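Local atomic coordinates of C2 toxin component I (Clostridium botulinum, PDB entry 2J3X), a protein that forms the enzymatic half of the binary C2 toxin, an ADP-ribosyltransferase that, as in related clostridial toxins, probably modifies actin in host cells. Residues N92-P106 / V160-Y174. The protein carries 2 engineered substitutions. Numbering follows the deposited sequence. Where two conformers were deposited one is given.
With SO4 (sulfate ion), chain T; SO4 (sulfate ion), chain P.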
loop_
_atom_site.group_PDB
_atom_site.type_symbol
_atom_site.label_atom_id
_atom_site.label_comp_id
_atom_site.label_asym_id
_atom_site.label_seq_id
_atom_site.Cartn_x
_atom_site.Cartn_y
_atom_site.Cartn_z
ATOM N N ASN A 92 10.586 -18.325 12.023
ATOM C CA ASN A 92 10.578 -17.906 13.409
ATOM C C ASN A 92 9.255 -17.286 13.781
ATOM O O ASN A 92 8.886 -16.267 13.224
ATOM C CB ASN A 92 11.717 -16.898 13.574
ATOM C CG ASN A 92 12.246 -16.823 14.982
ATOM O OD1 ASN A 92 12.572 -17.855 15.576
ATOM N ND2 ASN A 92 12.435 -15.616 15.485
ATOM N N THR A 93 8.496 -17.898 14.694
ATOM C CA THR A 93 7.159 -17.405 14.996
ATOM C C THR A 93 6.974 -17.069 16.476
ATOM O O THR A 93 7.479 -17.810 17.354
ATOM C CB THR A 93 6.089 -18.422 14.604
ATOM O OG1 THR A 93 6.369 -19.684 15.224
ATOM C CG2 THR A 93 6.095 -18.651 13.074
ATOM N N LEU A 94 6.207 -16.010 16.765
ATOM C CA LEU A 94 5.998 -15.567 18.151
ATOM C C LEU A 94 5.287 -16.616 18.995
ATOM O O LEU A 94 4.302 -17.201 18.536
ATOM C CB LEU A 94 5.147 -14.298 18.189
ATOM C CG LEU A 94 5.960 -13.047 17.771
ATOM C CD1 LEU A 94 4.996 -11.895 17.512
ATOM C CD2 LEU A 94 7.042 -12.672 18.842
ATOM N N ASP A 95 5.749 -16.834 20.229
ATOM C CA ASP A 95 5.000 -17.727 21.125
ATOM C C ASP A 95 4.161 -16.933 22.129
ATOM O O ASP A 95 3.362 -17.500 22.888
ATOM C CB ASP A 95 5.926 -18.760 21.794
ATOM C CG ASP A 95 6.965 -18.130 22.714
ATOM O OD1 ASP A 95 7.089 -16.887 22.762
ATOM O OD2 ASP A 95 7.668 -18.901 23.413
ATOM N N ARG A 96 4.285 -15.606 22.071
ATOM C CA ARG A 96 3.517 -14.680 22.914
ATOM C C ARG A 96 3.186 -13.457 22.033
ATOM O O ARG A 96 3.895 -13.219 21.049
ATOM C CB ARG A 96 4.380 -14.176 24.087
ATOM C CG ARG A 96 5.050 -15.214 24.964
ATOM C CD ARG A 96 6.346 -14.647 25.520
ATOM N NE ARG A 96 6.094 -13.654 26.564
ATOM C CZ ARG A 96 7.028 -13.057 27.321
ATOM N NH1 ARG A 96 8.340 -13.319 27.164
ATOM N NH2 ARG A 96 6.637 -12.174 28.232
ATOM N N ASP A 97 2.183 -12.670 22.426
ATOM C CA ASP A 97 1.923 -11.381 21.757
ATOM C C ASP A 97 3.099 -10.449 22.053
ATOM O O ASP A 97 3.845 -10.682 23.007
ATOM C CB ASP A 97 0.675 -10.724 22.307
ATOM C CG ASP A 97 -0.629 -11.405 21.904
ATOM O OD1 ASP A 97 -0.641 -12.418 21.157
ATOM O OD2 ASP A 97 -1.668 -10.852 22.328
ATOM N N ALA A 98 3.262 -9.363 21.274
ATOM C CA ALA A 98 4.377 -8.450 21.538
ATOM C C ALA A 98 3.782 -7.069 21.412
ATOM O O ALA A 98 3.030 -6.811 20.474
ATOM C CB ALA A 98 5.504 -8.642 20.513
ATOM N N ILE A 99 4.127 -6.188 22.346
ATOM C CA ILE A 99 3.609 -4.818 22.321
ATOM C C ILE A 99 4.804 -3.899 22.011
ATOM O O ILE A 99 5.878 -4.046 22.592
ATOM C CB ILE A 99 3.031 -4.468 23.688
ATOM C CG1 ILE A 99 1.784 -5.363 23.945
ATOM C CG2 ILE A 99 2.654 -2.974 23.780
ATOM C CD1 ILE A 99 1.371 -5.340 25.358
ATOM N N GLY A 100 4.596 -2.899 21.156
ATOM C CA GLY A 100 5.686 -1.962 20.912
ATOM C C GLY A 100 5.226 -0.931 19.884
ATOM O O GLY A 100 4.034 -0.748 19.691
ATOM N N TYR A 101 6.173 -0.241 19.277
ATOM C CA TYR A 101 5.876 0.959 18.498
ATOM C C TYR A 101 6.240 0.673 17.058
ATOM O O TYR A 101 7.416 0.334 16.760
ATOM C CB TYR A 101 6.733 2.100 18.977
ATOM C CG TYR A 101 6.527 2.462 20.415
ATOM C CD1 TYR A 101 5.257 2.837 20.880
ATOM C CD2 TYR A 101 7.607 2.414 21.330
ATOM C CE1 TYR A 101 5.076 3.225 22.245
ATOM C CE2 TYR A 101 7.413 2.769 22.713
ATOM C CZ TYR A 101 6.164 3.163 23.140
ATOM O OH TYR A 101 5.931 3.524 24.470
ATOM N N VAL A 102 5.275 0.801 16.155
ATOM C CA VAL A 102 5.603 0.541 14.750
ATOM C C VAL A 102 6.174 1.767 14.034
ATOM O O VAL A 102 5.872 2.902 14.376
ATOM C CB VAL A 102 4.392 -0.056 13.956
ATOM C CG1 VAL A 102 4.179 -1.527 14.331
ATOM C CG2 VAL A 102 3.090 0.695 14.227
ATOM N N ASN A 103 7.022 1.535 13.041
ATOM C CA ASN A 103 7.700 2.663 12.383
ATOM C C ASN A 103 6.807 3.338 11.324
ATOM O O ASN A 103 6.994 3.095 10.112
ATOM C CB ASN A 103 9.059 2.237 11.854
ATOM C CG ASN A 103 9.014 1.066 10.862
ATOM O OD1 ASN A 103 8.151 0.148 10.899
ATOM N ND2 ASN A 103 10.014 1.057 9.992
ATOM N N PHE A 104 5.800 4.113 11.766
ATOM C CA PHE A 104 5.011 4.996 10.845
ATOM C C PHE A 104 5.290 6.431 11.207
ATOM O O PHE A 104 5.125 6.800 12.394
ATOM C CB PHE A 104 3.497 4.793 10.918
ATOM C CG PHE A 104 3.013 3.624 10.168
ATOM C CD1 PHE A 104 3.072 2.328 10.733
ATOM C CD2 PHE A 104 2.401 3.802 8.936
ATOM C CE1 PHE A 104 2.596 1.232 10.025
ATOM C CE2 PHE A 104 1.976 2.711 8.206
ATOM C CZ PHE A 104 2.054 1.430 8.741
ATOM N N THR A 105 5.671 7.246 10.216
ATOM C CA THR A 105 5.744 8.708 10.382
ATOM C C THR A 105 4.424 9.361 10.040
ATOM O O THR A 105 3.547 8.696 9.434
ATOM C CB THR A 105 6.810 9.309 9.419
ATOM O OG1 THR A 105 6.406 9.010 8.091
ATOM C CG2 THR A 105 8.168 8.660 9.678
ATOM N N PRO A 106 4.236 10.660 10.393
ATOM C CA PRO A 106 2.994 11.319 9.934
ATOM C C PRO A 106 2.770 11.193 8.426
ATOM O O PRO A 106 1.648 10.902 8.032
ATOM C CB PRO A 106 3.184 12.784 10.350
ATOM C CG PRO A 106 4.121 12.691 11.592
ATOM C CD PRO A 106 5.054 11.532 11.277
ATOM N N VAL A 160 9.743 13.220 15.764
ATOM C CA VAL A 160 8.561 12.724 15.024
ATOM C C VAL A 160 7.404 12.824 16.029
ATOM O O VAL A 160 7.476 12.212 17.086
ATOM C CB VAL A 160 8.773 11.278 14.556
ATOM C CG1 VAL A 160 7.475 10.706 13.912
ATOM C CG2 VAL A 160 9.977 11.191 13.526
ATOM N N PRO A 161 6.400 13.683 15.759
ATOM C CA PRO A 161 5.400 14.050 16.759
ATOM C C PRO A 161 4.238 13.062 16.927
ATOM O O PRO A 161 3.315 13.362 17.650
ATOM C CB PRO A 161 4.896 15.400 16.256
ATOM C CG PRO A 161 4.985 15.250 14.747
ATOM C CD PRO A 161 6.289 14.546 14.533
ATOM N N VAL A 162 4.296 11.924 16.237
ATOM C CA VAL A 162 3.320 10.833 16.481
ATOM C C VAL A 162 4.042 9.562 16.878
ATOM O O VAL A 162 5.199 9.306 16.457
ATOM C CB VAL A 162 2.409 10.556 15.243
ATOM C CG1 VAL A 162 1.763 11.888 14.813
ATOM C CG2 VAL A 162 3.213 9.880 14.129
ATOM N N ILE A 163 3.354 8.747 17.671
ATOM C CA ILE A 163 3.883 7.438 18.126
ATOM C C ILE A 163 2.743 6.479 17.827
ATOM O O ILE A 163 1.624 6.752 18.187
ATOM C CB ILE A 163 4.213 7.436 19.642
ATOM C CG1 ILE A 163 5.398 8.365 19.974
ATOM C CG2 ILE A 163 4.621 6.039 20.119
ATOM C CD1 ILE A 163 5.396 8.708 21.440
ATOM N N VAL A 164 3.022 5.362 17.140
ATOM C CA VAL A 164 2.018 4.387 16.874
ATOM C C VAL A 164 2.314 3.109 17.619
ATOM O O VAL A 164 3.317 2.477 17.344
ATOM C CB VAL A 164 1.968 4.103 15.323
ATOM C CG1 VAL A 164 0.830 3.125 14.978
ATOM C CG2 VAL A 164 1.767 5.453 14.565
ATOM N N LYS A 165 1.452 2.773 18.570
ATOM C CA LYS A 165 1.645 1.587 19.462
ATOM C C LYS A 165 0.660 0.503 19.004
ATOM O O LYS A 165 -0.487 0.818 18.657
ATOM C CB LYS A 165 1.322 1.992 20.906
ATOM C CG LYS A 165 1.623 0.929 21.941
ATOM C CD LYS A 165 1.376 1.486 23.360
ATOM C CE LYS A 165 1.655 0.457 24.376
ATOM N NZ LYS A 165 1.388 1.154 25.709
ATOM N N THR A 166 1.122 -0.735 18.927
ATOM C CA THR A 166 0.287 -1.821 18.482
ATOM C C THR A 166 0.659 -3.094 19.236
ATOM O O THR A 166 1.615 -3.121 19.982
ATOM C CB THR A 166 0.383 -2.047 16.942
ATOM O OG1 THR A 166 -0.678 -2.923 16.530
ATOM C CG2 THR A 166 1.720 -2.666 16.555
ATOM N N ARG A 167 -0.124 -4.131 19.034
ATOM C CA ARG A 167 0.134 -5.478 19.580
ATOM C C ARG A 167 0.234 -6.454 18.409
ATOM O O ARG A 167 -0.701 -6.559 17.595
ATOM C CB ARG A 167 -1.051 -5.820 20.480
ATOM C CG ARG A 167 -1.079 -7.238 21.071
ATOM C CD ARG A 167 -2.191 -7.266 22.099
ATOM N NE ARG A 167 -2.034 -8.415 22.991
ATOM C CZ ARG A 167 -1.983 -8.395 24.325
ATOM N NH1 ARG A 167 -2.091 -7.261 25.035
ATOM N NH2 ARG A 167 -1.825 -9.546 24.957
ATOM N N VAL A 168 1.340 -7.184 18.316
ATOM C CA VAL A 168 1.500 -8.189 17.300
ATOM C C VAL A 168 1.047 -9.528 17.899
ATOM O O VAL A 168 1.541 -9.922 18.964
ATOM C CB VAL A 168 2.978 -8.338 16.908
ATOM C CG1 VAL A 168 3.131 -9.379 15.771
ATOM C CG2 VAL A 168 3.562 -6.954 16.554
ATOM N N PRO A 169 0.124 -10.225 17.207
ATOM C CA PRO A 169 -0.367 -11.526 17.697
ATOM C C PRO A 169 0.646 -12.649 17.766
ATOM O O PRO A 169 1.522 -12.763 16.909
ATOM C CB PRO A 169 -1.512 -11.851 16.712
ATOM C CG PRO A 169 -1.936 -10.485 16.204
ATOM C CD PRO A 169 -0.607 -9.799 16.005
ATOM N N THR A 170 0.488 -13.542 18.761
ATOM C CA THR A 170 1.286 -14.757 18.825
ATOM C C THR A 170 1.088 -15.496 17.503
ATOM O O THR A 170 0.042 -15.341 16.855
ATOM C CB THR A 170 0.848 -15.709 19.982
ATOM O OG1 THR A 170 -0.499 -16.059 19.735
ATOM C CG2 THR A 170 0.734 -14.977 21.199
ATOM N N THR A 171 2.127 -16.252 17.145
ATOM C CA THR A 171 2.299 -17.065 15.932
ATOM C C THR A 171 2.806 -16.259 14.727
ATOM O O THR A 171 3.213 -16.863 13.730
ATOM C CB THR A 171 1.053 -17.916 15.490
ATOM O OG1 THR A 171 0.120 -17.080 14.829
ATOM C CG2 THR A 171 0.360 -18.638 16.666
ATOM N N PHE A 172 2.770 -14.921 14.792
ATOM C CA PHE A 172 3.281 -14.136 13.647
ATOM C C PHE A 172 4.781 -14.304 13.475
ATOM O O PHE A 172 5.500 -14.449 14.434
ATOM C CB PHE A 172 2.984 -12.665 13.853
ATOM C CG PHE A 172 1.654 -12.233 13.376
ATOM C CD1 PHE A 172 0.531 -13.056 13.531
ATOM C CD2 PHE A 172 1.496 -10.956 12.855
ATOM C CE1 PHE A 172 -0.737 -12.606 13.141
ATOM C CE2 PHE A 172 0.226 -10.506 12.483
ATOM C CZ PHE A 172 -0.865 -11.338 12.617
ATOM N N ASP A 173 5.261 -14.307 12.221
ATOM C CA ASP A 173 6.682 -14.458 11.926
ATOM C C ASP A 173 7.396 -13.235 12.411
ATOM O O ASP A 173 6.845 -12.115 12.370
ATOM C CB ASP A 173 6.919 -14.521 10.405
ATOM C CG ASP A 173 6.211 -15.687 9.742
ATOM O OD1 ASP A 173 5.954 -16.723 10.381
ATOM O OD2 ASP A 173 5.866 -15.555 8.552
ATOM N N TYR A 174 8.631 -13.418 12.861
ATOM C CA TYR A 174 9.433 -12.310 13.355
ATOM C C TYR A 174 10.899 -12.592 13.395
ATOM O O TYR A 174 11.322 -13.749 13.516
ATOM C CB TYR A 174 8.992 -11.825 14.750
ATOM C CG TYR A 174 9.508 -12.716 15.878
ATOM C CD1 TYR A 174 8.968 -13.983 16.060
ATOM C CD2 TYR A 174 10.499 -12.259 16.778
ATOM C CE1 TYR A 174 9.428 -14.839 17.104
ATOM C CE2 TYR A 174 10.971 -13.084 17.838
ATOM C CZ TYR A 174 10.428 -14.366 17.975
ATOM O OH TYR A 174 10.839 -15.177 19.009
HETATM S S SO4 T . 10.089 -15.408 24.072
HETATM O O1 SO4 T . 11.214 -16.311 24.325
HETATM O O2 SO4 T . 8.862 -16.144 24.376
HETATM O O3 SO4 T . 10.193 -14.236 24.957
HETATM O O4 SO4 T . 10.049 -15.006 22.662
HETATM S S SO4 P . 13.686 2.362 7.565
HETATM O O1 SO4 P . 14.642 1.584 8.363
HETATM O O2 SO4 P . 13.317 1.681 6.313
HETATM O O3 SO4 P . 12.454 2.588 8.327
HETATM O O4 SO4 P . 14.363 3.603 7.166
HETATM O O HOH W 1 8.490 -15.934 20.874
HETATM O O HOH W 2 3.527 3.626 25.756
HETATM O O HOH W 3 5.752 4.921 16.221
HETATM O O HOH W 4 5.999 7.167 14.718
#
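Leu94 and Tyr174 bury the most surface here, and their geometry is a CH-pi contact: Leu94 CD2 lies 3.6 Å from the centroid of the Tyr174 ring, 11° off its normal. The opposite face receives Asn92 ND2, offset toward the rim, 3.4 Å from Tyr174 CZ, so the ring is sandwiched between leucine and amide. The Asn92 amide is fixed in rotation by donating from ND2 to Tyr174 O (2.9 Å), with the acceptor almost in the amide plane; Lys32 holds its OD1. Tyr174 OH is bonded to Glu25, in the N-terminal helix 15-30. The other branch of Leu94, CD1, reaches Val168 CG1 at 3.6 Å, while its backbone N and O bond Phe172 O and Thr171 N around the type II turn from Pro169 to Phe172.

Asp97 divides its carboxylate. OD1 accepts from Thr170 N, whereas Asp97 OD2 takes both NE (2.6 Å) and NH2 (2.9 Å) of Arg167, a side-on salt bridge. OD2 lies in the guanidinium plane, but the two flat groups stand 87° apart. Arg167 gets there with CG anti to its backbone N (chi1 175°) and an extended chain.

Beyond this, paired bonds link Ala98 with Val168 and Gly100 with Thr166. Strands 98-102 and 162-168 are thus antiparallel neighbours, central in the mixed beta-sheet of an ADP-ribosyltransferase-family domain.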